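Local coordinates for scarecrow-like protein 3 (Arabidopsis thaliana, PDB 6KPB) that probably acts as a GRAS-family transcription factor in plant development and binds zinc finger proteins of the IDD type, including JACKDAW, at residues L152-I157 / A178-L183; E159-E164 / Q185-R190; E164-V169 / T248-A253; H196-G201 / P226-P231; V434-Y439 / Y475-W480. All coordinates share one frame; numbering follows the deposited sequence.

Contact 1. Residues L152-I157 / A178-L183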
# COMPACT_ATOMS: atom_id res chain seq x y z
N LEU A 152 -26.97 -23.37 -7.23
CA LEU A 152 -26.87 -24.61 -7.99
C LEU A 152 -26.13 -25.69 -7.20
O LEU A 152 -26.53 -26.85 -7.20
CB LEU A 152 -26.17 -24.35 -9.32
CG LEU A 152 -26.98 -23.57 -10.36
CD1 LEU A 152 -26.13 -23.20 -11.56
CD2 LEU A 152 -28.20 -24.38 -10.78
N THR A 153 -25.04 -25.31 -6.52
CA THR A 153 -24.25 -26.31 -5.79
C THR A 153 -24.98 -26.80 -4.55
O THR A 153 -24.89 -27.98 -4.19
CB THR A 153 -22.89 -25.74 -5.42
OG1 THR A 153 -23.06 -24.60 -4.57
CG2 THR A 153 -22.12 -25.32 -6.67
N ASN A 154 -25.71 -25.91 -3.87
CA ASN A 154 -26.49 -26.34 -2.70
C ASN A 154 -27.59 -27.32 -3.10
O ASN A 154 -27.84 -28.29 -2.38
CB ASN A 154 -27.08 -25.13 -1.98
CG ASN A 154 -26.03 -24.34 -1.22
OD1 ASN A 154 -24.90 -24.78 -1.05
ND2 ASN A 154 -26.42 -23.16 -0.74
N ARG A 155 -28.24 -27.09 -4.24
CA ARG A 155 -29.24 -28.03 -4.72
C ARG A 155 -28.61 -29.38 -5.04
O ARG A 155 -29.18 -30.43 -4.71
CB ARG A 155 -29.94 -27.47 -5.96
CG ARG A 155 -31.03 -26.45 -5.65
CD ARG A 155 -32.32 -27.14 -5.23
NE ARG A 155 -32.73 -26.75 -3.88
CZ ARG A 155 -33.36 -25.62 -3.59
NH1 ARG A 155 -33.65 -24.76 -4.55
NH2 ARG A 155 -33.70 -25.35 -2.34
N ALA A 156 -27.44 -29.38 -5.69
CA ALA A 156 -26.77 -30.63 -6.01
C ALA A 156 -26.37 -31.38 -4.74
O ALA A 156 -26.44 -32.61 -4.69
CB ALA A 156 -25.55 -30.35 -6.89
N ILE A 157 -25.94 -30.65 -3.71
CA ILE A 157 -25.57 -31.28 -2.45
C ILE A 157 -26.80 -31.86 -1.76
O ILE A 157 -26.80 -33.01 -1.32
CB ILE A 157 -24.83 -30.28 -1.54
CG1 ILE A 157 -23.42 -30.03 -2.06
CG2 ILE A 157 -24.81 -30.78 -0.10
CD1 ILE A 157 -22.73 -28.85 -1.40
N ALA A 178 -22.49 -16.95 3.28
CA ALA A 178 -23.81 -17.00 2.67
C ALA A 178 -24.06 -18.30 1.93
O ALA A 178 -25.22 -18.69 1.75
CB ALA A 178 -24.00 -15.82 1.72
N GLN A 179 -23.00 -18.99 1.50
CA GLN A 179 -23.17 -20.24 0.77
C GLN A 179 -23.79 -21.31 1.65
O GLN A 179 -24.67 -22.05 1.21
CB GLN A 179 -21.82 -20.71 0.23
CG GLN A 179 -21.85 -22.07 -0.44
CD GLN A 179 -20.50 -22.46 -1.02
OE1 GLN A 179 -19.46 -21.97 -0.57
NE2 GLN A 179 -20.51 -23.33 -2.02
N TRP A 180 -23.34 -21.42 2.91
CA TRP A 180 -23.82 -22.47 3.79
C TRP A 180 -24.95 -22.03 4.71
O TRP A 180 -25.63 -22.88 5.29
CB TRP A 180 -22.66 -23.02 4.64
CG TRP A 180 -21.42 -23.33 3.83
CD1 TRP A 180 -20.17 -22.85 4.06
CD2 TRP A 180 -21.34 -24.16 2.67
NE1 TRP A 180 -19.30 -23.34 3.11
CE2 TRP A 180 -19.99 -24.15 2.25
CE3 TRP A 180 -22.26 -24.92 1.95
CZ2 TRP A 180 -19.55 -24.87 1.14
CZ3 TRP A 180 -21.82 -25.63 0.85
CH2 TRP A 180 -20.48 -25.60 0.45
N LEU A 181 -25.16 -20.72 4.88
CA LEU A 181 -26.31 -20.26 5.65
C LEU A 181 -27.61 -20.69 5.01
O LEU A 181 -28.55 -21.10 5.70
CB LEU A 181 -26.26 -18.73 5.81
CG LEU A 181 -25.22 -18.16 6.77
CD1 LEU A 181 -25.14 -16.65 6.63
CD2 LEU A 181 -25.55 -18.54 8.20
N ALA A 182 -27.69 -20.62 3.68
CA ALA A 182 -28.89 -21.09 2.98
C ALA A 182 -29.02 -22.60 3.07
O ALA A 182 -30.13 -23.12 3.28
CB ALA A 182 -28.86 -20.64 1.52
N LEU A 183 -27.91 -23.33 2.92
CA LEU A 183 -27.97 -24.79 3.00
C LEU A 183 -28.39 -25.26 4.39
O LEU A 183 -29.02 -26.31 4.53
CB LEU A 183 -26.62 -25.40 2.61
CG LEU A 183 -26.61 -26.92 2.45
CD1 LEU A 183 -27.58 -27.32 1.35
CD2 LEU A 183 -25.21 -27.44 2.15

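Contact 2. Residues E159-E164 / Q185-R190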
# COMPACT_ATOMS: atom_id res chain seq x y z
N GLU A 159 -29.65 -32.81 -3.02
CA GLU A 159 -30.13 -33.98 -3.74
C GLU A 159 -29.19 -35.17 -3.58
O GLU A 159 -29.63 -36.32 -3.60
CB GLU A 159 -30.33 -33.62 -5.22
CG GLU A 159 -29.87 -34.65 -6.23
CD GLU A 159 -30.06 -34.17 -7.65
OE1 GLU A 159 -29.48 -34.77 -8.58
OE2 GLU A 159 -30.80 -33.17 -7.84
N ALA A 160 -27.89 -34.91 -3.41
CA ALA A 160 -26.96 -36.00 -3.14
C ALA A 160 -27.10 -36.51 -1.71
O ALA A 160 -26.80 -37.68 -1.44
CB ALA A 160 -25.52 -35.55 -3.40
N MET A 161 -27.56 -35.67 -0.79
CA MET A 161 -27.67 -36.02 0.62
C MET A 161 -29.08 -36.43 1.01
O MET A 161 -29.44 -36.36 2.19
CB MET A 161 -27.21 -34.85 1.49
CG MET A 161 -25.75 -34.48 1.30
SD MET A 161 -24.68 -35.93 1.33
CE MET A 161 -23.06 -35.16 1.35
N GLU A 162 -29.90 -36.85 0.04
CA GLU A 162 -31.22 -37.37 0.36
C GLU A 162 -31.10 -38.64 1.19
O GLU A 162 -30.45 -39.60 0.78
CB GLU A 162 -32.00 -37.65 -0.93
CG GLU A 162 -32.28 -36.43 -1.78
CD GLU A 162 -32.82 -36.80 -3.16
OE1 GLU A 162 -32.53 -37.92 -3.63
OE2 GLU A 162 -33.53 -35.97 -3.76
N GLY A 163 -31.73 -38.64 2.37
CA GLY A 163 -31.73 -39.78 3.25
C GLY A 163 -30.53 -39.90 4.17
O GLY A 163 -30.58 -40.67 5.13
N GLU A 164 -29.46 -39.16 3.90
CA GLU A 164 -28.27 -39.25 4.73
C GLU A 164 -28.50 -38.56 6.07
O GLU A 164 -28.99 -37.42 6.12
CB GLU A 164 -27.07 -38.62 4.02
CG GLU A 164 -26.67 -39.33 2.74
CD GLU A 164 -25.95 -40.64 2.99
OE1 GLU A 164 -25.54 -40.89 4.15
OE2 GLU A 164 -25.80 -41.43 2.04
N GLN A 185 -30.61 -23.70 6.42
CA GLN A 185 -32.06 -23.59 6.46
C GLN A 185 -32.72 -24.66 5.61
O GLN A 185 -33.75 -25.23 5.99
CB GLN A 185 -32.50 -22.20 6.01
CG GLN A 185 -34.00 -22.05 5.81
CD GLN A 185 -34.78 -22.19 7.10
OE1 GLN A 185 -34.89 -21.25 7.89
NE2 GLN A 185 -35.33 -23.38 7.33
N ALA A 186 -32.15 -24.96 4.44
CA ALA A 186 -32.74 -25.95 3.55
C ALA A 186 -32.67 -27.34 4.15
O ALA A 186 -33.64 -28.11 4.05
CB ALA A 186 -32.04 -25.90 2.19
N PHE A 187 -31.54 -27.69 4.76
CA PHE A 187 -31.45 -28.97 5.47
C PHE A 187 -32.48 -29.05 6.59
O PHE A 187 -33.07 -30.11 6.81
CB PHE A 187 -30.04 -29.14 6.05
CG PHE A 187 -29.11 -29.94 5.17
CD1 PHE A 187 -29.57 -31.05 4.47
CD2 PHE A 187 -27.78 -29.57 5.03
CE1 PHE A 187 -28.72 -31.78 3.67
CE2 PHE A 187 -26.93 -30.30 4.23
CZ PHE A 187 -27.40 -31.40 3.54
N ASN A 188 -32.72 -27.94 7.29
CA ASN A 188 -33.68 -27.95 8.38
C ASN A 188 -35.11 -28.09 7.86
O ASN A 188 -35.96 -28.65 8.56
CB ASN A 188 -33.54 -26.67 9.21
CG ASN A 188 -34.02 -26.85 10.63
OD1 ASN A 188 -34.86 -27.70 10.92
ND2 ASN A 188 -33.48 -26.05 11.54
N SER A 189 -35.39 -27.60 6.66
CA SER A 189 -36.73 -27.63 6.11
C SER A 189 -37.05 -28.92 5.35
O SER A 189 -38.22 -29.15 5.03
CB SER A 189 -36.95 -26.44 5.18
OG SER A 189 -36.70 -25.21 5.85
N ARG A 190 -36.05 -29.75 5.07
CA ARG A 190 -36.30 -30.93 4.25
C ARG A 190 -37.22 -31.90 4.99
O ARG A 190 -37.18 -31.99 6.22
CB ARG A 190 -34.99 -31.60 3.85
CG ARG A 190 -34.33 -32.47 4.91
CD ARG A 190 -33.20 -33.28 4.29
NE ARG A 190 -32.48 -34.10 5.25
CZ ARG A 190 -31.49 -34.93 4.92
NH1 ARG A 190 -30.88 -35.64 5.86
NH2 ARG A 190 -31.13 -35.06 3.66

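Contact 3. Residues E164-V169 / T248-A253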
# COMPACT_ATOMS: atom_id res chain seq x y z
N GLU A 164 -29.46 -39.16 3.90
CA GLU A 164 -28.27 -39.25 4.73
C GLU A 164 -28.50 -38.56 6.07
O GLU A 164 -28.99 -37.42 6.12
CB GLU A 164 -27.07 -38.62 4.02
CG GLU A 164 -26.67 -39.33 2.74
CD GLU A 164 -25.95 -40.64 2.99
OE1 GLU A 164 -25.54 -40.89 4.15
OE2 GLU A 164 -25.80 -41.43 2.04
N LYS A 165 -28.14 -39.24 7.16
CA LYS A 165 -28.25 -38.68 8.50
C LYS A 165 -26.97 -38.01 8.97
O LYS A 165 -27.00 -37.29 9.97
CB LYS A 165 -28.65 -39.77 9.50
N MET A 166 -25.86 -38.22 8.27
CA MET A 166 -24.57 -37.65 8.63
C MET A 166 -23.94 -37.06 7.38
O MET A 166 -23.61 -37.79 6.44
CB MET A 166 -23.65 -38.71 9.23
CG MET A 166 -24.21 -39.41 10.46
SD MET A 166 -23.43 -38.85 11.98
CE MET A 166 -21.70 -39.09 11.57
N VAL A 167 -23.77 -35.74 7.36
CA VAL A 167 -23.30 -35.02 6.18
C VAL A 167 -22.08 -34.20 6.56
O VAL A 167 -22.11 -33.44 7.54
CB VAL A 167 -24.40 -34.12 5.59
CG1 VAL A 167 -23.80 -33.15 4.57
CG2 VAL A 167 -25.48 -34.98 4.94
N HIS A 168 -21.01 -34.35 5.79
CA HIS A 168 -19.78 -33.58 5.95
C HIS A 168 -19.51 -32.83 4.66
O HIS A 168 -19.34 -33.45 3.60
CB HIS A 168 -18.60 -34.49 6.31
CG HIS A 168 -17.31 -33.76 6.53
ND1 HIS A 168 -16.10 -34.41 6.61
CD2 HIS A 168 -17.04 -32.44 6.67
CE1 HIS A 168 -15.14 -33.52 6.80
NE2 HIS A 168 -15.69 -32.32 6.84
N VAL A 169 -19.48 -31.50 4.73
CA VAL A 169 -19.22 -30.65 3.58
C VAL A 169 -17.84 -30.03 3.74
O VAL A 169 -17.50 -29.52 4.82
CB VAL A 169 -20.29 -29.55 3.42
CG1 VAL A 169 -19.96 -28.64 2.26
CG2 VAL A 169 -21.67 -30.18 3.23
N THR A 248 -15.37 -41.98 8.97
CA THR A 248 -15.96 -43.04 8.18
C THR A 248 -17.46 -43.12 8.44
O THR A 248 -17.92 -42.89 9.56
CB THR A 248 -15.29 -44.38 8.50
OG1 THR A 248 -13.89 -44.18 8.70
CG2 THR A 248 -15.48 -45.37 7.36
N GLY A 249 -18.22 -43.44 7.39
CA GLY A 249 -19.65 -43.58 7.52
C GLY A 249 -20.46 -42.31 7.34
O GLY A 249 -21.69 -42.36 7.46
N GLU A 250 -19.81 -41.18 7.07
CA GLU A 250 -20.50 -39.92 6.84
C GLU A 250 -20.43 -39.56 5.36
O GLU A 250 -19.39 -39.70 4.72
CB GLU A 250 -19.89 -38.80 7.69
CG GLU A 250 -18.40 -38.58 7.48
CD GLU A 250 -17.87 -37.39 8.27
OE1 GLU A 250 -16.80 -36.87 7.91
OE2 GLU A 250 -18.54 -36.99 9.25
N ALA A 251 -21.56 -39.10 4.83
CA ALA A 251 -21.62 -38.69 3.44
C ALA A 251 -20.87 -37.38 3.24
O ALA A 251 -20.96 -36.47 4.06
CB ALA A 251 -23.08 -38.55 2.99
N LEU A 252 -20.13 -37.30 2.14
CA LEU A 252 -19.18 -36.22 1.91
C LEU A 252 -19.52 -35.47 0.63
O LEU A 252 -19.93 -36.06 -0.37
CB LEU A 252 -17.75 -36.77 1.82
CG LEU A 252 -16.61 -35.75 1.86
CD1 LEU A 252 -16.57 -35.05 3.20
CD2 LEU A 252 -15.28 -36.43 1.56
N ALA A 253 -19.35 -34.15 0.67
CA ALA A 253 -19.49 -33.29 -0.49
C ALA A 253 -18.35 -32.29 -0.50
O ALA A 253 -17.95 -31.78 0.55
CB ALA A 253 -20.84 -32.55 -0.48

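Contact 4. Residues H196-G201 / P226-P231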
# COMPACT_ATOMS: atom_id res chain seq x y z
N HIS A 196 -27.14 -34.58 10.95
CA HIS A 196 -25.98 -33.97 11.58
C HIS A 196 -25.10 -33.37 10.49
O HIS A 196 -24.63 -34.09 9.60
CB HIS A 196 -25.19 -34.98 12.41
CG HIS A 196 -23.97 -34.41 13.05
ND1 HIS A 196 -22.81 -34.16 12.35
CD2 HIS A 196 -23.74 -34.00 14.32
CE1 HIS A 196 -21.91 -33.64 13.16
NE2 HIS A 196 -22.44 -33.54 14.37
N LEU A 197 -24.89 -32.06 10.55
CA LEU A 197 -24.13 -31.35 9.54
C LEU A 197 -22.75 -30.99 10.07
O LEU A 197 -22.63 -30.43 11.17
CB LEU A 197 -24.86 -30.08 9.09
CG LEU A 197 -24.14 -29.28 8.01
CD1 LEU A 197 -23.83 -30.18 6.82
CD2 LEU A 197 -24.98 -28.09 7.58
N ARG A 198 -21.72 -31.32 9.30
CA ARG A 198 -20.36 -30.92 9.60
C ARG A 198 -19.80 -30.20 8.38
O ARG A 198 -19.94 -30.67 7.25
CB ARG A 198 -19.49 -32.13 9.96
CG ARG A 198 -18.02 -31.80 10.16
CD ARG A 198 -17.40 -32.71 11.21
NE ARG A 198 -15.95 -32.78 11.09
CZ ARG A 198 -15.30 -33.76 10.47
NH1 ARG A 198 -13.98 -33.75 10.41
NH2 ARG A 198 -15.98 -34.77 9.93
N ILE A 199 -19.19 -29.04 8.62
CA ILE A 199 -18.59 -28.24 7.56
C ILE A 199 -17.13 -27.99 7.91
O ILE A 199 -16.82 -27.51 9.00
CB ILE A 199 -19.34 -26.91 7.36
CG1 ILE A 199 -20.77 -27.17 6.90
CG2 ILE A 199 -18.59 -26.03 6.36
CD1 ILE A 199 -21.53 -25.91 6.55
N THR A 200 -16.24 -28.34 6.98
CA THR A 200 -14.81 -28.08 7.12
C THR A 200 -14.44 -26.92 6.21
O THR A 200 -14.57 -27.02 4.99
CB THR A 200 -14.00 -29.33 6.77
OG1 THR A 200 -14.34 -30.39 7.67
CG2 THR A 200 -12.51 -29.03 6.90
N GLY A 201 -13.98 -25.83 6.81
CA GLY A 201 -13.64 -24.62 6.07
C GLY A 201 -12.13 -24.45 5.93
O GLY A 201 -11.41 -24.45 6.93
N PRO A 226 -27.91 -29.93 14.81
CA PRO A 226 -26.61 -30.41 15.29
C PRO A 226 -25.54 -30.14 14.25
O PRO A 226 -25.56 -30.71 13.16
CB PRO A 226 -26.84 -31.91 15.50
CG PRO A 226 -27.98 -32.25 14.59
CD PRO A 226 -28.86 -31.03 14.55
N PHE A 227 -24.61 -29.24 14.56
CA PHE A 227 -23.70 -28.71 13.56
C PHE A 227 -22.31 -28.56 14.15
O PHE A 227 -22.15 -28.18 15.31
CB PHE A 227 -24.22 -27.36 13.02
CG PHE A 227 -23.20 -26.58 12.25
CD1 PHE A 227 -22.86 -26.93 10.95
CD2 PHE A 227 -22.59 -25.47 12.81
CE1 PHE A 227 -21.93 -26.20 10.24
CE2 PHE A 227 -21.65 -24.74 12.10
CZ PHE A 227 -21.32 -25.10 10.82
N GLN A 228 -21.30 -28.86 13.34
CA GLN A 228 -19.91 -28.73 13.74
C GLN A 228 -19.13 -28.06 12.62
O GLN A 228 -19.28 -28.44 11.45
CB GLN A 228 -19.29 -30.09 14.09
CG GLN A 228 -17.89 -30.01 14.67
CD GLN A 228 -17.40 -31.34 15.20
OE1 GLN A 228 -18.10 -32.35 15.10
NE2 GLN A 228 -16.21 -31.35 15.77
N PHE A 229 -18.32 -27.07 12.97
CA PHE A 229 -17.45 -26.39 12.02
C PHE A 229 -16.03 -26.47 12.55
O PHE A 229 -15.73 -25.96 13.63
CB PHE A 229 -17.88 -24.93 11.83
CG PHE A 229 -16.98 -24.15 10.91
CD1 PHE A 229 -15.87 -23.48 11.40
CD2 PHE A 229 -17.25 -24.08 9.55
CE1 PHE A 229 -15.04 -22.76 10.56
CE2 PHE A 229 -16.42 -23.36 8.70
CZ PHE A 229 -15.32 -22.70 9.21
N ASN A 230 -15.15 -27.11 11.78
CA ASN A 230 -13.74 -27.15 12.11
C ASN A 230 -12.96 -26.37 11.07
O ASN A 230 -12.97 -26.74 9.88
CB ASN A 230 -13.22 -28.59 12.22
CG ASN A 230 -13.50 -29.41 10.97
OD1 ASN A 230 -14.43 -29.13 10.22
ND2 ASN A 230 -12.68 -30.43 10.75
N PRO A 231 -12.30 -25.28 11.44
CA PRO A 231 -11.51 -24.53 10.47
C PRO A 231 -10.18 -25.21 10.17
O PRO A 231 -9.63 -25.94 10.99
CB PRO A 231 -11.29 -23.18 11.17
CG PRO A 231 -11.29 -23.53 12.62
CD PRO A 231 -12.28 -24.65 12.78

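Contact 5. Residues V434-Y439 / Y475-W480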
# COMPACT_ATOMS: atom_id res chain seq x y z
N VAL A 434 -22.67 -35.32 -12.98
CA VAL A 434 -24.03 -35.36 -12.45
C VAL A 434 -24.75 -34.12 -12.99
O VAL A 434 -24.47 -33.00 -12.53
CB VAL A 434 -24.05 -35.40 -10.92
CG1 VAL A 434 -25.48 -35.53 -10.41
CG2 VAL A 434 -23.21 -36.56 -10.42
N PRO A 435 -25.65 -34.26 -13.95
CA PRO A 435 -26.30 -33.08 -14.54
C PRO A 435 -27.06 -32.28 -13.49
O PRO A 435 -27.68 -32.84 -12.59
CB PRO A 435 -27.25 -33.68 -15.59
CG PRO A 435 -27.43 -35.11 -15.18
CD PRO A 435 -26.13 -35.52 -14.55
N LEU A 436 -26.98 -30.96 -13.61
CA LEU A 436 -27.69 -30.09 -12.70
C LEU A 436 -29.19 -30.21 -12.91
O LEU A 436 -29.67 -30.48 -14.02
CB LEU A 436 -27.24 -28.64 -12.90
CG LEU A 436 -25.76 -28.37 -12.62
CD1 LEU A 436 -25.39 -26.93 -12.92
CD2 LEU A 436 -25.42 -28.72 -11.18
N SER A 437 -29.95 -30.02 -11.83
CA SER A 437 -31.39 -30.17 -11.89
C SER A 437 -32.01 -29.12 -12.81
O SER A 437 -31.63 -27.95 -12.78
CB SER A 437 -31.99 -30.05 -10.49
OG SER A 437 -33.40 -29.89 -10.55
N TYR A 438 -32.96 -29.56 -13.64
CA TYR A 438 -33.68 -28.65 -14.52
C TYR A 438 -34.29 -27.49 -13.74
O TYR A 438 -34.24 -26.34 -14.17
CB TYR A 438 -34.76 -29.41 -15.30
CG TYR A 438 -35.54 -28.56 -16.28
CD1 TYR A 438 -36.65 -27.83 -15.87
CD2 TYR A 438 -35.17 -28.48 -17.61
CE1 TYR A 438 -37.37 -27.06 -16.76
CE2 TYR A 438 -35.88 -27.71 -18.51
CZ TYR A 438 -36.97 -27.00 -18.08
OH TYR A 438 -37.68 -26.22 -18.97
N TYR A 439 -34.88 -27.79 -12.58
CA TYR A 439 -35.56 -26.75 -11.82
C TYR A 439 -34.59 -25.93 -10.98
O TYR A 439 -34.89 -24.78 -10.66
CB TYR A 439 -36.65 -27.38 -10.95
CG TYR A 439 -37.78 -27.92 -11.80
CD1 TYR A 439 -38.77 -27.07 -12.29
CD2 TYR A 439 -37.83 -29.26 -12.16
CE1 TYR A 439 -39.79 -27.54 -13.08
CE2 TYR A 439 -38.86 -29.74 -12.96
CZ TYR A 439 -39.83 -28.88 -13.41
OH TYR A 439 -40.85 -29.35 -14.21
N TYR A 475 -18.40 -17.87 -16.33
CA TYR A 475 -18.12 -18.90 -15.35
C TYR A 475 -18.97 -20.13 -15.65
O TYR A 475 -20.03 -20.04 -16.27
CB TYR A 475 -18.41 -18.43 -13.92
CG TYR A 475 -17.62 -17.22 -13.48
CD1 TYR A 475 -18.07 -15.93 -13.77
CD2 TYR A 475 -16.43 -17.36 -12.78
CE1 TYR A 475 -17.35 -14.82 -13.37
CE2 TYR A 475 -15.71 -16.25 -12.38
CZ TYR A 475 -16.17 -14.99 -12.67
OH TYR A 475 -15.45 -13.89 -12.27
N SER A 476 -18.48 -21.28 -15.18
CA SER A 476 -19.19 -22.55 -15.32
C SER A 476 -19.42 -23.17 -13.95
O SER A 476 -18.67 -22.93 -13.01
CB SER A 476 -18.41 -23.53 -16.21
OG SER A 476 -17.14 -23.83 -15.66
N VAL A 477 -20.49 -23.95 -13.85
CA VAL A 477 -20.82 -24.70 -12.64
C VAL A 477 -21.13 -26.14 -13.05
O VAL A 477 -21.94 -26.37 -13.95
CB VAL A 477 -22.02 -24.09 -11.88
CG1 VAL A 477 -22.28 -24.86 -10.60
CG2 VAL A 477 -21.76 -22.62 -11.58
N SER A 478 -20.48 -27.10 -12.38
CA SER A 478 -20.63 -28.50 -12.75
C SER A 478 -20.55 -29.37 -11.51
O SER A 478 -19.84 -29.06 -10.55
CB SER A 478 -19.56 -28.93 -13.76
OG SER A 478 -18.25 -28.75 -13.23
N ALA A 479 -21.30 -30.47 -11.53
CA ALA A 479 -21.37 -31.41 -10.42
C ALA A 479 -20.85 -32.77 -10.87
O ALA A 479 -21.07 -33.19 -12.01
CB ALA A 479 -22.81 -31.54 -9.90
N TRP A 480 -20.15 -33.46 -9.96
CA TRP A 480 -19.46 -34.70 -10.30
C TRP A 480 -19.57 -35.69 -9.15
O TRP A 480 -19.60 -35.32 -7.98
CB TRP A 480 -17.99 -34.43 -10.62
CG TRP A 480 -17.80 -33.33 -11.61
CD1 TRP A 480 -17.71 -31.99 -11.34
CD2 TRP A 480 -17.68 -33.46 -13.03
NE1 TRP A 480 -17.55 -31.29 -12.51
CE2 TRP A 480 -17.52 -32.17 -13.56
CE3 TRP A 480 -17.68 -34.55 -13.90
CZ2 TRP A 480 -17.37 -31.93 -14.92
CZ3 TRP A 480 -17.54 -34.31 -15.26
CH2 TRP A 480 -17.38 -33.01 -15.75

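Contact 1. Residues L152-I157 / A178-L183
The amide of Asn-154 reaches across from one helix to the other and gives its ND2 hydrogen to the backbone O of Gln-179, 2.8 Å away. The bond is fairly straight, 158° at the hydrogen, and lies close to both the amide plane and the carbonyl plane. Asn-154 CG is anti to its own carbonyl carbon, beside the backbone N (chi1 -73°). The side chain sits as a knob in a hole formed by Gln-179, Trp-180, Ala-182 and Leu-183. Its CG lies 4.0 Å from Leu-183 CB, and its OD1 lies 3.7 Å from Trp-180 CZ3. The two helices, 145-160 and 178-189, flank strand 166-171 in the chain and pack on the sheet of the Rossmann-like GRAS domain. Their segments cross at -42°, with axes 10.1 Å apart. Beyond the amide, Ile-157 makes apolar contacts. Its CD1 meets the edge of the Trp-180 ring at CZ3, and its CG2 touches Leu-183 CD2. Gln-179 CG lies over one face of the indole, offset toward the rim. Trp-180 NE1 hydrogen-bonds to Asp-171 OD2 and Gln-179 NE2 to Ser-255 OG.

Contact 2. Residues E159-E164 / Q185-R190
Arg-190 holds two backbone carbonyls with one guanidinium group. Its NH2 gives a hydrogen bond to Met-161 O at 2.6 Å, and its NH1 gives one to Glu-164 O, also at 2.6 Å. Both oxygens lie in the guanidinium plane, at its edge. They belong to the first and last residues of a type II beta turn, Met-161 to Glu-164, which follows helix 145-160. Met-161 O is gripped twice, because Glu-164 N also bonds to it at 3.3 Å, from the opposite face of the carbonyl plane. Arg-190 CG lies between the backbone N and the carbonyl carbon (chi1 78°), and the chain then runs extended to NE, which bonds to Gly-193 O. Phe-187 CD1 lies over one face of the guanidinium, offset toward the rim. Farther out, Met-161 CB meets the edge of the Phe-187 ring at CZ, 4.0 Å away. Each arginine bond goes to a neutral carbonyl, so the guanidinium charge is probably balanced here by carbonyl dipoles. The paired bonds also limit its rotation.

Contact 3. Residues E164-V169 / T248-A253
His-168 is joined to segment 248-253 through its backbone and, weakly, its ring. Its N gives a hydrogen bond to Ala-251 O at 2.7 Å, nearly along the C=O axis. Its O accepts from Ala-253 N at 3.0 Å. One step earlier, Ala-251 N bonds to Met-166 O at 2.9 Å. These bonds set a parallel register that pairs Val-167, His-168 and Val-169 with Ala-251, Leu-252 and Ala-253.

The ring of His-168 is turned toward Glu-250. CG is anti to the backbone N (chi1 -179°), and ND1 gives a weak bond to Glu-250 OE1 at 2.9 Å, with 125° at the hydrogen. The ring and carboxylate planes are 54° apart. Leu-252 lies side by side with the histidine on the same face of the sheet, and Leu-252 CD1 comes within 3.2 Å of His-168 O. On the other face, the carboxylate of Glu-164 covers Ala-251, with Glu-164 CD 3.6 Å from Ala-251 CB.

Further partners hold the polar ends: Thr-200 OG1 for His-168 NE2, Arg-198 for Glu-250 OE1 and Lys-344 for Glu-164 OE2. Val-167, His-168 and Val-169 begin the predicted VHIID motif. Their strand lies between strands 251-257 and 196-203 in the parallel part of the sheet, and helix 178-189 packs on Val-167 and Val-169 through Phe-187 and Trp-180.

Contact 4. Residues H196-G201 / P226-P231
Gln-228 is tied to Leu-197 and Ile-199 by both its backbone N and its backbone O. The N bonds to Leu-197 O at 3.0 Å, and the O accepts from Ile-199 N at 2.9 Å, with 166° at the hydrogen. Its side chain runs beside that of Arg-198, pointing the same way, with Gln-228 OE1 4.0 Å from Arg-198 CD. Arg-198 NH2 forms a salt bridge with Glu-250 OE1, and its NH1 bonds to Arg-245 O.

Asn-230, with the most surface buried here, lies across from Thr-200 and Arg-198 on the same face of the sheet. Its backbone N bonds to Ile-199 O at 3.3 Å.

Ile-199 is on the other face and touches two phenylalanines. Its CG1 lies at the edge of the Phe-227 ring, 3.7 Å from Phe-227 CE1. Its CG2 is 4.0 Å from Phe-229 CD2. Each ring has CG anti to the backbone N (chi1 165° in Phe-227, 178° in Phe-229), and the rings lie beside Leu-197, Ile-199 and Gly-201. Phe-229 CE2 packs against the glycine backbone, 4.0 Å from Gly-201 N.

The strands are parallel, and helix 206-223 links them in a beta-alpha-beta crossover. That helix covers Phe-227 and Phe-229 through Leu-216, Ala-220, Met-212 and Ala-213. On the same face, helix 178-189 meets Leu-197 and Ile-199, while strand 166-171 borders strand 196-203 in the sheet.

Contact 5. Residues V434-Y439 / Y475-W480
Val-434 and Leu-436 lie against strand 472-482, which pairs antiparallel with strands 345-351, 431-434 and 464-469 in the mixed GRAS sheet. Both segments belong to the predicted SAW region. One backbone hydrogen bond crosses the contact: Val-434 N to Ala-479 O, 2.8 Å long and nearly straight at 173°. The donor stands above the carbonyl plane, 44° out of it.

The side-chain contacts are mostly apolar. Val-434 CB faces Ala-479 CB at 4.2 Å, and its CG2 reaches Trp-480 C, the carbonyl carbon, at 4.0 Å. Leu-436 has CG anti to its carbonyl carbon (chi1 -62°) and uses both methyls. CD2 touches Ala-479 CB at 4.1 Å, while CD1 lies 3.6 Å from Val-477 O. Leu-152 of helix 145-160 packs on both Leu-436 and Val-477.

Two polar bonds stay within a segment. Ser-437 is the N-cap of helix 438-448, where its OG accepts a weak bond from Tyr-439 N. On the strand, the Trp-480 CB points away from segment 434-439, and Trp-480 NE1 bonds to Ser-478 OG at 2.7 Å.

Overall arrangement
Contacts 3 and 4 are neighbours in the parallel part of one sheet, their centres 11 Å apart. Strands 166-171 and 196-203 join them, and Val-169 N bonds to Arg-198 O at 2.7 Å. Contacts 1 and 2 use the same two helices, with centres 10 Å apart. Both pack on contact 3: Trp-180 CH2 is 3.6 Å from Val-169 CG1, and Met-161 SD is 3.5 Å from Ala-251 CB. Contact 5 reaches the same sheet but is about 24 Å from contact 4, centre to centre. Contact 1 touches both: Trp-180 CB lies 3.6 Å from Ile-199 CD1 of contact 4, and on helix 145-160 Thr-153 CG2 lies 4.0 Å from Val-477 CG1 of contact 5.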